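Long-range contacts in glycoside hydrolase family 31 (Trueperella pyogenes, PDB 5I0F), which degrades cycloalternan, a cyclic glucose oligosaccharide, and probably does so as a retaining glycosidase that passes through a covalent intermediate: residues Y693-Q698 / S708-H712; I389-T394 / W430-M436; L100-D104 / T127-W131; V310-D315 / L377-I382. All coordinates share one frame. Residues are numbered along the deposited sequence.

Overall arrangement
Along the chain the order is contact 3, contact 4, contact 2, contact 1, each closing before the next opens. Contact 3 ties the N-terminal antiparallel sheet to the sheet of strand 130-132. Contacts 4 and 2 both belong to the eight-stranded parallel barrel. Contact 4 packs two outer helices, and contact 2 joins two loops beside the bound sugars. The centres of contacts 4 and 2 are about 32 Å apart, with nearest atoms about 17 Å apart. Contact 1 lies in the C-terminal beta domain, its centre about 53 Å from that of contact 2. Contacts 3 and 4 are farthest apart, with centres about 65 Å apart on opposite sides of the chain's centre. None touch. Only contact 2 holds residues of the sugar pocket.

Contact 1 (Y693-Q698 / S708-H712); sequences YLPEGQ and SEGGH
Residues 693-698 and 708-712 run antiparallel, with the first segment bowed around the glycines of the second. CA of Glu-696 lies 4.2 Å from CA of Gly-710. Gln-698 and Glu-709 form a non-hydrogen-bonded pair, CA to CA 5.0 Å. Leu-694 N donates to His-712 O at 3.0 Å. Leu-694 O accepts from Gly-711 N at 2.8 Å and, weakly, from His-712 N at 3.2 Å. Gly-711 has phi 85° and psi 21°. A weak bond of 2.8 Å joins Gly-710 N to Gly-697 O. Gly-710 CA also makes a CA-H...O contact of 3.2 Å with Pro-695 O. A CB on Gly-710 would clash with the carbonyls of Pro-695 and Gly-697. Leu-694 (chi1 m, chi2 t) brings CD1 to 3.7 Å from Ser-708 CB. Tyr-693 (chi1 t) sets CE1 3.8 Å from His-712 N, and its hydroxyl bonds Asp-661. Gly-711 and His-712 opposite Leu-694 make a G1 beta bulge, here between neighbouring strands of the C-terminal beta domain.

Contact 2 (I389-T394 / W430-M436); sequences IPLQKT and WFPNALM. With GLC (alpha-D-glucopyranose), chain B; BGC (beta-D-glucopyranose), chain C.
Leu-391 (chi1 m, chi2 t) sits at the apolar centre. Its CD1 is 3.5 Å from Phe-431 CB, its CB 3.9 Å from Ala-434 CB and its CD2 4.2 Å from Met-436 CB. Ile-389 (chi1 t, chi2 p) sets CD1 3.5 Å from Trp-430 CZ3 and CG2 4.0 Å from Phe-431 CE2. A type II turn runs from Phe-431 to Ala-434; Pro-390 centres an inverse gamma turn. Around this core, Gln-392 and Leu-435 form a single antiparallel bridge. Its two bonds, Gln-392 N to Leu-435 O and Leu-435 N to Gln-392 O, are both 2.9 Å. At the outer edge a water accepts from Thr-394 N at 2.9 Å and donates to Pro-432 O at 3.2 Å. Extended Lys-393 lays CE 3.5 Å from Phe-431 CE2, while NZ bonds Glu-335 O. O4 of GLC sits over one face of the indole, 3.2 Å from Trp-430 CZ3. Apolar packing and backbone bonds thus hold together two barrel loops, one presenting a sugar-binding tryptophan.

Contact 3 (L100-D104 / T127-W131); sequences LPDQD and TPSHW
Thr-127 starts the second segment, its CA 4.7 Å from the CA of Asp-104 and 3.5 Å from Asp-104 OD1. Pro-128 follows at phi -60°, psi 147°, with its C-gamma-exo ring turned into the bend of residues 100-104. Pro-128 CG lies 3.8 Å from Leu-100 CD2 (chi1 t, chi2 p) and 3.4 Å from Pro-101 O. Pro-128 CD is 3.4 Å from Gln-103 O. The bend is an inverse gamma turn centred on Asp-102. No direct hydrogen bond crosses. Instead Pro-128 O accepts from two waters, both at 2.8 Å. One also donates to Asp-104 OD1 at 2.8 Å. Asp-104 OD2 bonds Ser-157. Ser-129 points away from the bend, and its backbone bonds Pro-25 and Ala-27. At His-130 (chi1 p), ND1 lies 2.7 Å from the other water, which donates to Asp-102 OD1 at 2.9 Å. The contact joins the connection between strands 91-97 and 105-113 to the link from strand 118-126 into strand 130-132, which pairs with strand 152-155 in the next sheet.

Contact 4 (V310-D315 / L377-I382); sequences VMEQMD and LHERGI
Arg-380 reaches from the end of helix 370-379 to helix 307-320. Its NH1 and NH2 each donate to Asp-315 OD1 at 2.8 Å, a salt bridge on one carboxylate oxygen. The side chain is extended beyond chi1 (m, then t, t). NH1 also donates to a water at 2.8 Å, and this water donates to Met-314 O at 3.0 Å. Arg-318 makes a long, weak ion pair with Asp-315. Residues 310-315 are helical throughout; 377-379 end their helix in a Schellman motif. There Gly-381 has phi 76° and psi 27°. Gly-381 N donates to His-378 O at 2.9 Å, and Ile-382 N bonds Leu-377 O at 3.0 Å. These are outer helices of the TIM barrel, packed over strand 326-329, where Val-327 touches Met-314, Leu-377 and Ile-382. CA of Met-314 is 8.3 Å from CA of Leu-377. Leu-377 (chi1 m, chi2 t) places CD2 3.7 Å from Met-314 CG and 3.8 Å from Met-311 SD. Met-314 SD is 4.0 Å from Ile-382 CD1. Met-311 CE lies 3.6 Å from Arg-380 NH2.

Contact 1 (Y693-Q698 / S708-H712)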
loop_
_atom_site.group_PDB
_atom_site.type_symbol
_atom_site.label_atom_id
_atom_site.label_comp_id
_atom_site.label_asym_id
_atom_site.label_seq_id
_atom_site.Cartn_x
_atom_site.Cartn_y
_atom_site.Cartn_z
ATOM N N TYR A 693 18.690 -24.060 -0.908
ATOM C CA TYR A 693 20.079 -23.765 -1.276
ATOM C C TYR A 693 20.797 -23.131 -0.092
ATOM O O TYR A 693 20.353 -22.094 0.433
ATOM C CB TYR A 693 20.206 -22.869 -2.532
ATOM C CG TYR A 693 21.667 -22.573 -2.838
ATOM C CD1 TYR A 693 22.514 -23.578 -3.328
ATOM C CD2 TYR A 693 22.224 -21.321 -2.561
ATOM C CE1 TYR A 693 23.866 -23.333 -3.554
ATOM C CE2 TYR A 693 23.559 -21.059 -2.805
ATOM C CZ TYR A 693 24.380 -22.069 -3.294
ATOM O OH TYR A 693 25.702 -21.809 -3.503
ATOM N N LEU A 694 21.911 -23.746 0.320
ATOM C CA LEU A 694 22.773 -23.186 1.355
ATOM C C LEU A 694 23.969 -22.532 0.703
ATOM O O LEU A 694 24.662 -23.172 -0.095
ATOM C CB LEU A 694 23.283 -24.268 2.322
ATOM C CG LEU A 694 22.240 -25.051 3.091
ATOM C CD1 LEU A 694 22.935 -26.142 3.898
ATOM C CD2 LEU A 694 21.425 -24.124 3.991
ATOM N N PRO A 695 24.230 -21.262 1.025
ATOM C CA PRO A 695 25.473 -20.639 0.556
ATOM C C PRO A 695 26.690 -21.109 1.368
ATOM O O PRO A 695 26.525 -21.826 2.351
ATOM C CB PRO A 695 25.209 -19.136 0.725
ATOM C CG PRO A 695 24.088 -19.019 1.680
ATOM C CD PRO A 695 23.380 -20.333 1.796
ATOM N N GLU A 696 27.889 -20.699 0.957
ATOM C CA GLU A 696 29.143 -21.192 1.551
ATOM C C GLU A 696 29.180 -20.954 3.063
ATOM O O GLU A 696 28.628 -19.969 3.554
ATOM C CB GLU A 696 30.370 -20.523 0.910
ATOM C CG GLU A 696 30.600 -20.833 -0.569
ATOM C CD GLU A 696 31.192 -22.213 -0.833
ATOM O OE1 GLU A 696 32.196 -22.610 -0.178
ATOM O OE2 GLU A 696 30.655 -22.904 -1.730
ATOM N N GLY A 697 29.830 -21.873 3.775
ATOM C CA GLY A 697 29.901 -21.873 5.234
ATOM C C GLY A 697 29.208 -23.103 5.772
ATOM O O GLY A 697 28.606 -23.856 5.010
ATOM N N GLN A 698 29.280 -23.302 7.084
ATOM C CA GLN A 698 28.579 -24.414 7.742
ATOM C C GLN A 698 27.245 -23.949 8.340
ATOM O O GLN A 698 27.127 -22.837 8.854
ATOM C CB GLN A 698 29.453 -25.074 8.822
ATOM C CG GLN A 698 30.317 -26.207 8.299
ATOM C CD GLN A 698 31.122 -25.790 7.092
ATOM O OE1 GLN A 698 31.710 -24.702 7.090
ATOM N NE2 GLN A 698 31.146 -26.632 6.043
ATOM N N SER A 708 25.285 -29.215 8.041
ATOM C CA SER A 708 25.409 -29.358 6.587
ATOM C C SER A 708 26.505 -28.432 6.069
ATOM O O SER A 708 26.633 -27.293 6.531
ATOM C CB SER A 708 24.095 -28.989 5.890
ATOM O OG SER A 708 23.025 -29.831 6.268
ATOM N N GLU A 709 27.259 -28.903 5.081
ATOM C CA GLU A 709 28.215 -28.073 4.356
ATOM C C GLU A 709 27.487 -27.161 3.362
ATOM O O GLU A 709 26.601 -27.599 2.641
ATOM C CB GLU A 709 29.228 -28.946 3.599
ATOM C CG GLU A 709 30.308 -28.174 2.848
ATOM C CD GLU A 709 31.344 -29.100 2.238
ATOM O OE1 GLU A 709 31.033 -29.735 1.207
ATOM O OE2 GLU A 709 32.461 -29.210 2.793
ATOM N N GLY A 710 27.915 -25.905 3.305
ATOM C CA GLY A 710 27.324 -24.913 2.416
ATOM C C GLY A 710 27.847 -25.034 1.002
ATOM O O GLY A 710 28.797 -25.792 0.732
ATOM N N GLY A 711 27.209 -24.287 0.108
ATOM C CA GLY A 711 27.498 -24.312 -1.319
ATOM C C GLY A 711 26.772 -25.419 -2.058
ATOM O O GLY A 711 27.188 -25.796 -3.143
ATOM N N HIS A 712 25.685 -25.925 -1.471
ATOM C CA HIS A 712 24.963 -27.094 -1.979
ATOM C C HIS A 712 23.482 -26.982 -1.659
ATOM O O HIS A 712 23.096 -26.283 -0.723
ATOM C CB HIS A 712 25.478 -28.384 -1.319
ATOM C CG HIS A 712 26.901 -28.705 -1.636
ATOM N ND1 HIS A 712 27.912 -28.604 -0.701
ATOM C CD2 HIS A 712 27.488 -29.117 -2.785
ATOM C CE1 HIS A 712 29.062 -28.939 -1.265
ATOM N NE2 HIS A 712 28.831 -29.255 -2.527
#

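Contact 2 (I389-T394 / W430-M436)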
loop_
_atom_site.group_PDB
_atom_site.type_symbol
_atom_site.label_atom_id
_atom_site.label_comp_id
_atom_site.label_asym_id
_atom_site.label_seq_id
_atom_site.Cartn_x
_atom_site.Cartn_y
_atom_site.Cartn_z
ATOM N N ILE A 389 -8.806 5.519 9.791
ATOM C CA ILE A 389 -8.849 5.767 8.357
ATOM C C ILE A 389 -8.677 7.308 8.166
ATOM O O ILE A 389 -9.233 8.083 8.975
ATOM C CB ILE A 389 -10.197 5.274 7.773
ATOM C CG1 ILE A 389 -10.278 5.410 6.256
ATOM C CG2 ILE A 389 -11.369 6.049 8.363
ATOM C CD1 ILE A 389 -9.505 4.369 5.529
ATOM N N PRO A 390 -7.922 7.758 7.144
ATOM C CA PRO A 390 -7.734 9.221 6.971
ATOM C C PRO A 390 -8.826 9.799 6.065
ATOM O O PRO A 390 -8.543 10.345 4.993
ATOM C CB PRO A 390 -6.359 9.306 6.333
ATOM C CG PRO A 390 -6.270 8.078 5.475
ATOM C CD PRO A 390 -7.175 7.026 6.092
ATOM N N LEU A 391 -10.065 9.615 6.505
ATOM C CA LEU A 391 -11.275 10.048 5.816
ATOM C C LEU A 391 -12.334 10.435 6.850
ATOM O O LEU A 391 -12.356 9.908 7.961
ATOM C CB LEU A 391 -11.847 8.965 4.904
ATOM C CG LEU A 391 -11.001 8.595 3.665
ATOM C CD1 LEU A 391 -11.550 7.357 2.976
ATOM C CD2 LEU A 391 -10.934 9.760 2.682
ATOM N N GLN A 392 -13.221 11.346 6.462
ATOM C CA GLN A 392 -14.297 11.793 7.334
ATOM C C GLN A 392 -15.570 11.590 6.535
ATOM O O GLN A 392 -15.803 12.322 5.552
ATOM C CB GLN A 392 -14.124 13.260 7.698
ATOM C CG GLN A 392 -15.207 13.800 8.628
ATOM C CD GLN A 392 -15.022 13.391 10.083
ATOM O OE1 GLN A 392 -13.955 13.587 10.661
ATOM N NE2 GLN A 392 -16.070 12.862 10.687
ATOM N N LYS A 393 -16.364 10.602 6.928
ATOM C CA LYS A 393 -17.609 10.309 6.221
ATOM C C LYS A 393 -18.512 11.541 6.172
ATOM O O LYS A 393 -18.506 12.358 7.085
ATOM C CB LYS A 393 -18.382 9.175 6.875
ATOM C CG LYS A 393 -17.772 7.788 6.775
ATOM C CD LYS A 393 -18.622 6.801 7.567
ATOM C CE LYS A 393 -18.295 5.353 7.213
ATOM N NZ LYS A 393 -19.190 4.368 7.880
ATOM N N THR A 394 -19.297 11.634 5.106
ATOM C CA THR A 394 -20.313 12.660 4.954
ATOM C C THR A 394 -21.670 12.064 4.516
ATOM O O THR A 394 -22.410 12.720 3.805
ATOM C CB THR A 394 -19.881 13.696 3.895
ATOM O OG1 THR A 394 -19.698 13.032 2.641
ATOM C CG2 THR A 394 -18.581 14.371 4.288
ATOM N N TRP A 430 -14.286 2.803 -1.796
ATOM C CA TRP A 430 -14.399 2.598 -0.338
ATOM C C TRP A 430 -14.517 3.958 0.339
ATOM O O TRP A 430 -13.690 4.833 0.088
ATOM C CB TRP A 430 -13.140 1.884 0.129
ATOM C CG TRP A 430 -13.138 1.272 1.499
ATOM C CD1 TRP A 430 -14.138 0.560 2.100
ATOM C CD2 TRP A 430 -12.027 1.250 2.398
ATOM N NE1 TRP A 430 -13.725 0.133 3.343
ATOM C CE2 TRP A 430 -12.435 0.539 3.552
ATOM C CE3 TRP A 430 -10.733 1.783 2.350
ATOM C CZ2 TRP A 430 -11.589 0.338 4.645
ATOM C CZ3 TRP A 430 -9.883 1.576 3.427
ATOM C CH2 TRP A 430 -10.317 0.863 4.568
ATOM N N PHE A 431 -15.519 4.129 1.200
ATOM C CA PHE A 431 -15.830 5.424 1.829
ATOM C C PHE A 431 -16.039 6.478 0.728
ATOM O O PHE A 431 -15.384 7.520 0.732
ATOM C CB PHE A 431 -14.727 5.883 2.804
ATOM C CG PHE A 431 -14.675 5.122 4.112
ATOM C CD1 PHE A 431 -14.330 3.774 4.153
ATOM C CD2 PHE A 431 -14.899 5.782 5.320
ATOM C CE1 PHE A 431 -14.260 3.083 5.363
ATOM C CE2 PHE A 431 -14.823 5.101 6.535
ATOM C CZ PHE A 431 -14.531 3.742 6.555
ATOM N N PRO A 432 -16.949 6.195 -0.223
ATOM C CA PRO A 432 -17.140 7.103 -1.357
ATOM C C PRO A 432 -17.613 8.503 -0.909
ATOM O O PRO A 432 -18.406 8.623 0.035
ATOM C CB PRO A 432 -18.205 6.382 -2.207
ATOM C CG PRO A 432 -18.964 5.544 -1.247
ATOM C CD PRO A 432 -17.976 5.132 -0.190
ATOM N N ASN A 433 -17.042 9.546 -1.518
ATOM C CA ASN A 433 -17.393 10.954 -1.234
ATOM C C ASN A 433 -17.013 11.487 0.150
ATOM O O ASN A 433 -17.383 12.612 0.518
ATOM C CB ASN A 433 -18.887 11.199 -1.510
ATOM C CG ASN A 433 -19.267 10.907 -2.954
ATOM O OD1 ASN A 433 -20.238 10.192 -3.217
ATOM N ND2 ASN A 433 -18.507 11.463 -3.902
ATOM N N ALA A 434 -16.247 10.717 0.918
ATOM C CA ALA A 434 -15.728 11.199 2.196
ATOM C C ALA A 434 -14.752 12.370 2.001
ATOM O O ALA A 434 -14.124 12.499 0.941
ATOM C CB ALA A 434 -15.030 10.058 2.928
ATOM N N LEU A 435 -14.632 13.206 3.030
ATOM C CA LEU A 435 -13.631 14.280 3.080
ATOM C C LEU A 435 -12.291 13.660 3.419
ATOM O O LEU A 435 -12.235 12.592 4.041
ATOM C CB LEU A 435 -13.969 15.283 4.169
ATOM C CG LEU A 435 -15.331 15.960 4.072
ATOM C CD1 LEU A 435 -15.646 16.675 5.372
ATOM C CD2 LEU A 435 -15.329 16.922 2.915
ATOM N N MET A 436 -11.215 14.332 3.014
ATOM C CA MET A 436 -9.878 13.853 3.301
ATOM C C MET A 436 -9.102 14.928 4.064
ATOM O O MET A 436 -8.881 16.012 3.532
ATOM C CB MET A 436 -9.207 13.468 1.976
ATOM C CG MET A 436 -7.961 12.633 2.103
ATOM S SD MET A 436 -7.501 11.876 0.501
ATOM C CE MET A 436 -6.153 10.864 1.071
HETATM C C1 GLC B . -12.859 -4.367 1.804
HETATM C C2 GLC B . -11.565 -4.658 2.567
HETATM C C3 GLC B . -10.865 -3.361 2.952
HETATM C C4 GLC B . -10.599 -2.538 1.700
HETATM C C5 GLC B . -11.950 -2.269 1.031
HETATM C C6 GLC B . -11.835 -1.428 -0.229
HETATM O O2 GLC B . -11.860 -5.448 3.722
HETATM O O3 GLC B . -9.630 -3.665 3.619
HETATM O O4 GLC B . -9.915 -1.315 2.041
HETATM O O5 GLC B . -12.603 -3.507 0.691
HETATM O O6 GLC B . -11.242 -2.161 -1.313
HETATM C C2 BGC C . -7.666 -3.288 5.895
HETATM C C3 BGC C . -8.245 -4.551 6.559
HETATM C C4 BGC C . -9.331 -4.145 7.549
HETATM C C5 BGC C . -10.404 -3.282 6.867
HETATM C C6 BGC C . -11.351 -2.732 7.926
HETATM C C1 BGC C . -8.451 -1.957 6.017
HETATM O O2 BGC C . -6.767 -3.445 4.778
HETATM O O3 BGC C . -7.205 -5.293 7.201
HETATM O O4 BGC C . -9.940 -5.313 8.132
HETATM O O5 BGC C . -9.871 -2.179 6.088
HETATM O O6 BGC C . -12.488 -2.112 7.316
HETATM O O HOH W 1 -18.627 9.737 3.075
#

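Contact 3 (L100-D104 / T127-W131)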
loop_
_atom_site.group_PDB
_atom_site.type_symbol
_atom_site.label_atom_id
_atom_site.label_comp_id
_atom_site.label_asym_id
_atom_site.label_seq_id
_atom_site.Cartn_x
_atom_site.Cartn_y
_atom_site.Cartn_z
ATOM N N LEU A 100 -3.425 12.737 -34.600
ATOM C CA LEU A 100 -3.691 14.079 -34.094
ATOM C C LEU A 100 -2.762 15.107 -34.726
ATOM O O LEU A 100 -1.546 14.978 -34.613
ATOM C CB LEU A 100 -3.515 14.104 -32.576
ATOM C CG LEU A 100 -3.915 15.400 -31.869
ATOM C CD1 LEU A 100 -5.420 15.626 -31.939
ATOM C CD2 LEU A 100 -3.429 15.346 -30.426
ATOM N N PRO A 101 -3.320 16.124 -35.404
ATOM C CA PRO A 101 -2.433 17.156 -35.965
ATOM C C PRO A 101 -1.611 17.867 -34.887
ATOM O O PRO A 101 -2.100 18.045 -33.760
ATOM C CB PRO A 101 -3.410 18.139 -36.620
ATOM C CG PRO A 101 -4.613 17.325 -36.945
ATOM C CD PRO A 101 -4.709 16.272 -35.876
ATOM N N ASP A 102 -0.387 18.272 -35.224
ATOM C CA ASP A 102 0.455 19.044 -34.306
ATOM C C ASP A 102 0.114 20.536 -34.410
ATOM O O ASP A 102 0.954 21.356 -34.766
ATOM C CB ASP A 102 1.951 18.786 -34.592
ATOM C CG ASP A 102 2.867 19.241 -33.444
ATOM O OD1 ASP A 102 2.388 19.801 -32.445
ATOM O OD2 ASP A 102 4.092 19.030 -33.535
ATOM N N GLN A 103 -1.131 20.875 -34.099
ATOM C CA GLN A 103 -1.611 22.260 -34.112
ATOM C C GLN A 103 -2.473 22.440 -32.872
ATOM O O GLN A 103 -3.239 21.534 -32.515
ATOM C CB GLN A 103 -2.444 22.547 -35.369
ATOM C CG GLN A 103 -1.775 22.222 -36.696
ATOM C CD GLN A 103 -2.694 22.421 -37.898
ATOM O OE1 GLN A 103 -3.818 22.908 -37.766
ATOM N NE2 GLN A 103 -2.213 22.044 -39.088
ATOM N N ASP A 104 -2.345 23.581 -32.204
ATOM C CA ASP A 104 -3.197 23.869 -31.060
ATOM C C ASP A 104 -4.625 24.177 -31.516
ATOM O O ASP A 104 -4.848 24.665 -32.625
ATOM C CB ASP A 104 -2.649 25.023 -30.231
ATOM C CG ASP A 104 -1.337 24.687 -29.558
ATOM O OD1 ASP A 104 -0.954 23.494 -29.537
ATOM O OD2 ASP A 104 -0.686 25.628 -29.063
ATOM N N THR A 127 -3.778 21.120 -26.751
ATOM C CA THR A 127 -2.389 21.503 -27.030
ATOM C C THR A 127 -1.550 20.238 -27.130
ATOM O O THR A 127 -1.005 19.770 -26.133
ATOM C CB THR A 127 -1.813 22.425 -25.957
ATOM O OG1 THR A 127 -1.922 21.793 -24.685
ATOM C CG2 THR A 127 -2.564 23.735 -25.913
ATOM N N PRO A 128 -1.461 19.666 -28.339
ATOM C CA PRO A 128 -0.728 18.428 -28.525
ATOM C C PRO A 128 0.751 18.545 -28.152
ATOM O O PRO A 128 1.365 19.612 -28.308
ATOM C CB PRO A 128 -0.880 18.136 -30.017
ATOM C CG PRO A 128 -2.090 18.876 -30.434
ATOM C CD PRO A 128 -2.116 20.111 -29.580
ATOM N N SER A 129 1.279 17.437 -27.644
ATOM C CA SER A 129 2.648 17.317 -27.230
ATOM C C SER A 129 3.445 16.470 -28.221
ATOM O O SER A 129 2.877 15.704 -29.003
ATOM C CB SER A 129 2.722 16.661 -25.840
ATOM O OG SER A 129 2.210 17.523 -24.833
ATOM N N HIS A 130 4.763 16.640 -28.187
ATOM C CA HIS A 130 5.695 15.807 -28.946
ATOM C C HIS A 130 6.956 15.591 -28.124
ATOM O O HIS A 130 7.253 16.370 -27.214
ATOM C CB HIS A 130 6.015 16.419 -30.319
ATOM C CG HIS A 130 6.827 17.678 -30.264
ATOM N ND1 HIS A 130 6.267 18.914 -30.028
ATOM C CD2 HIS A 130 8.151 17.895 -30.436
ATOM C CE1 HIS A 130 7.209 19.838 -30.049
ATOM N NE2 HIS A 130 8.361 19.245 -30.297
ATOM N N TRP A 131 7.675 14.530 -28.445
ATOM C CA TRP A 131 8.926 14.207 -27.755
ATOM C C TRP A 131 10.080 14.965 -28.397
ATOM O O TRP A 131 10.257 14.924 -29.608
ATOM C CB TRP A 131 9.199 12.696 -27.761
ATOM C CG TRP A 131 8.263 11.907 -26.914
ATOM C CD1 TRP A 131 7.201 11.152 -27.345
ATOM C CD2 TRP A 131 8.284 11.778 -25.484
ATOM N NE1 TRP A 131 6.571 10.572 -26.289
ATOM C CE2 TRP A 131 7.206 10.933 -25.131
ATOM C CE3 TRP A 131 9.111 12.281 -24.470
ATOM C CZ2 TRP A 131 6.934 10.576 -23.794
ATOM C CZ3 TRP A 131 8.840 11.927 -23.142
ATOM C CH2 TRP A 131 7.755 11.083 -22.821
HETATM O O HOH W 2 3.720 19.741 -29.875
HETATM O O HOH W 3 1.302 22.383 -28.327
#

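Contact 4 (V310-D315 / L377-I382)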
loop_
_atom_site.group_PDB
_atom_site.type_symbol
_atom_site.label_atom_id
_atom_site.label_comp_id
_atom_site.label_asym_id
_atom_site.label_seq_id
_atom_site.Cartn_x
_atom_site.Cartn_y
_atom_site.Cartn_z
ATOM N N VAL A 310 -13.807 -9.256 22.412
ATOM C CA VAL A 310 -12.353 -9.099 22.513
ATOM C C VAL A 310 -11.832 -9.939 23.681
ATOM O O VAL A 310 -10.894 -10.750 23.525
ATOM C CB VAL A 310 -11.919 -7.626 22.669
ATOM C CG1 VAL A 310 -10.435 -7.537 22.990
ATOM C CG2 VAL A 310 -12.241 -6.827 21.410
ATOM N N MET A 311 -12.459 -9.768 24.832
ATOM C CA MET A 311 -11.987 -10.425 26.034
ATOM C C MET A 311 -12.138 -11.941 25.961
ATOM O O MET A 311 -11.292 -12.646 26.491
ATOM C CB MET A 311 -12.691 -9.851 27.259
ATOM C CG MET A 311 -12.331 -8.404 27.522
ATOM S SD MET A 311 -10.565 -8.094 27.758
ATOM C CE MET A 311 -10.292 -8.838 29.358
ATOM N N GLU A 312 -13.188 -12.432 25.296
ATOM C CA GLU A 312 -13.360 -13.877 25.072
ATOM C C GLU A 312 -12.133 -14.486 24.356
ATOM O O GLU A 312 -11.642 -15.569 24.730
ATOM C CB GLU A 312 -14.652 -14.170 24.275
ATOM C CG GLU A 312 -14.784 -15.613 23.763
ATOM C CD GLU A 312 -16.027 -15.881 22.915
ATOM O OE1 GLU A 312 -16.623 -14.929 22.353
ATOM O OE2 GLU A 312 -16.406 -17.080 22.785
ATOM N N GLN A 313 -11.653 -13.795 23.329
ATOM C CA GLN A 313 -10.501 -14.253 22.585
ATOM C C GLN A 313 -9.192 -14.143 23.365
ATOM O O GLN A 313 -8.375 -15.060 23.301
ATOM C CB GLN A 313 -10.414 -13.532 21.247
ATOM C CG GLN A 313 -11.630 -13.814 20.345
ATOM C CD GLN A 313 -11.894 -15.280 20.100
ATOM O OE1 GLN A 313 -10.977 -16.119 20.038
ATOM N NE2 GLN A 313 -13.168 -15.614 19.990
ATOM N N MET A 314 -9.037 -13.068 24.148
ATOM C CA MET A 314 -7.856 -12.929 25.007
ATOM C C MET A 314 -7.855 -14.017 26.093
ATOM O O MET A 314 -6.819 -14.623 26.362
ATOM C CB MET A 314 -7.766 -11.534 25.620
ATOM C CG MET A 314 -7.686 -10.391 24.605
ATOM S SD MET A 314 -6.262 -10.506 23.514
ATOM C CE MET A 314 -6.965 -11.363 22.117
ATOM N N ASP A 315 -9.017 -14.302 26.683
ATOM C CA ASP A 315 -9.109 -15.392 27.674
ATOM C C ASP A 315 -8.802 -16.748 27.000
ATOM O O ASP A 315 -8.144 -17.595 27.590
ATOM C CB ASP A 315 -10.480 -15.447 28.363
ATOM C CG ASP A 315 -10.767 -14.232 29.243
ATOM O OD1 ASP A 315 -9.834 -13.426 29.571
ATOM O OD2 ASP A 315 -11.954 -14.072 29.619
ATOM N N LEU A 377 -5.960 -5.676 30.126
ATOM C CA LEU A 377 -5.081 -6.242 29.104
ATOM C C LEU A 377 -3.615 -5.859 29.371
ATOM O O LEU A 377 -2.740 -6.747 29.343
ATOM C CB LEU A 377 -5.578 -5.899 27.705
ATOM C CG LEU A 377 -6.876 -6.639 27.335
ATOM C CD1 LEU A 377 -7.312 -6.229 25.952
ATOM C CD2 LEU A 377 -6.786 -8.150 27.391
ATOM N N HIS A 378 -3.370 -4.605 29.774
ATOM C CA HIS A 378 -2.017 -4.198 30.168
ATOM C C HIS A 378 -1.457 -5.046 31.307
ATOM O O HIS A 378 -0.296 -5.422 31.257
ATOM C CB HIS A 378 -1.933 -2.711 30.524
ATOM C CG HIS A 378 -1.965 -1.806 29.329
ATOM N ND1 HIS A 378 -2.143 -0.445 29.438
ATOM C CD2 HIS A 378 -1.831 -2.067 28.004
ATOM C CE1 HIS A 378 -2.133 0.094 28.230
ATOM N NE2 HIS A 378 -1.926 -0.863 27.344
ATOM N N GLU A 379 -2.279 -5.385 32.293
ATOM C CA GLU A 379 -1.819 -6.230 33.416
ATOM C C GLU A 379 -1.431 -7.636 32.982
ATOM O O GLU A 379 -0.590 -8.269 33.611
ATOM C CB GLU A 379 -2.876 -6.305 34.503
ATOM C CG GLU A 379 -2.987 -5.002 35.255
ATOM C CD GLU A 379 -4.123 -4.997 36.250
ATOM O OE1 GLU A 379 -4.563 -6.100 36.683
ATOM O OE2 GLU A 379 -4.554 -3.880 36.619
ATOM N N ARG A 380 -2.038 -8.098 31.894
ATOM C CA ARG A 380 -1.676 -9.354 31.267
ATOM C C ARG A 380 -0.532 -9.268 30.263
ATOM O O ARG A 380 -0.216 -10.266 29.627
ATOM C CB ARG A 380 -2.890 -9.927 30.554
ATOM C CG ARG A 380 -4.102 -10.133 31.408
ATOM C CD ARG A 380 -5.070 -10.953 30.591
ATOM N NE ARG A 380 -6.406 -10.880 31.105
ATOM C CZ ARG A 380 -7.432 -11.545 30.589
ATOM N NH1 ARG A 380 -7.268 -12.339 29.534
ATOM N NH2 ARG A 380 -8.630 -11.427 31.149
ATOM N N GLY A 381 0.090 -8.103 30.097
ATOM C CA GLY A 381 1.152 -7.947 29.125
ATOM C C GLY A 381 0.704 -7.858 27.678
ATOM O O GLY A 381 1.471 -8.186 26.801
ATOM N N ILE A 382 -0.526 -7.393 27.430
ATOM C CA ILE A 382 -1.083 -7.264 26.084
ATOM C C ILE A 382 -1.298 -5.777 25.802
ATOM O O ILE A 382 -1.953 -5.081 26.591
ATOM C CB ILE A 382 -2.428 -8.027 25.966
ATOM C CG1 ILE A 382 -2.226 -9.521 26.262
ATOM C CG2 ILE A 382 -3.028 -7.870 24.575
ATOM C CD1 ILE A 382 -3.511 -10.303 26.452
HETATM O O HOH W 4 -4.938 -12.982 28.048
#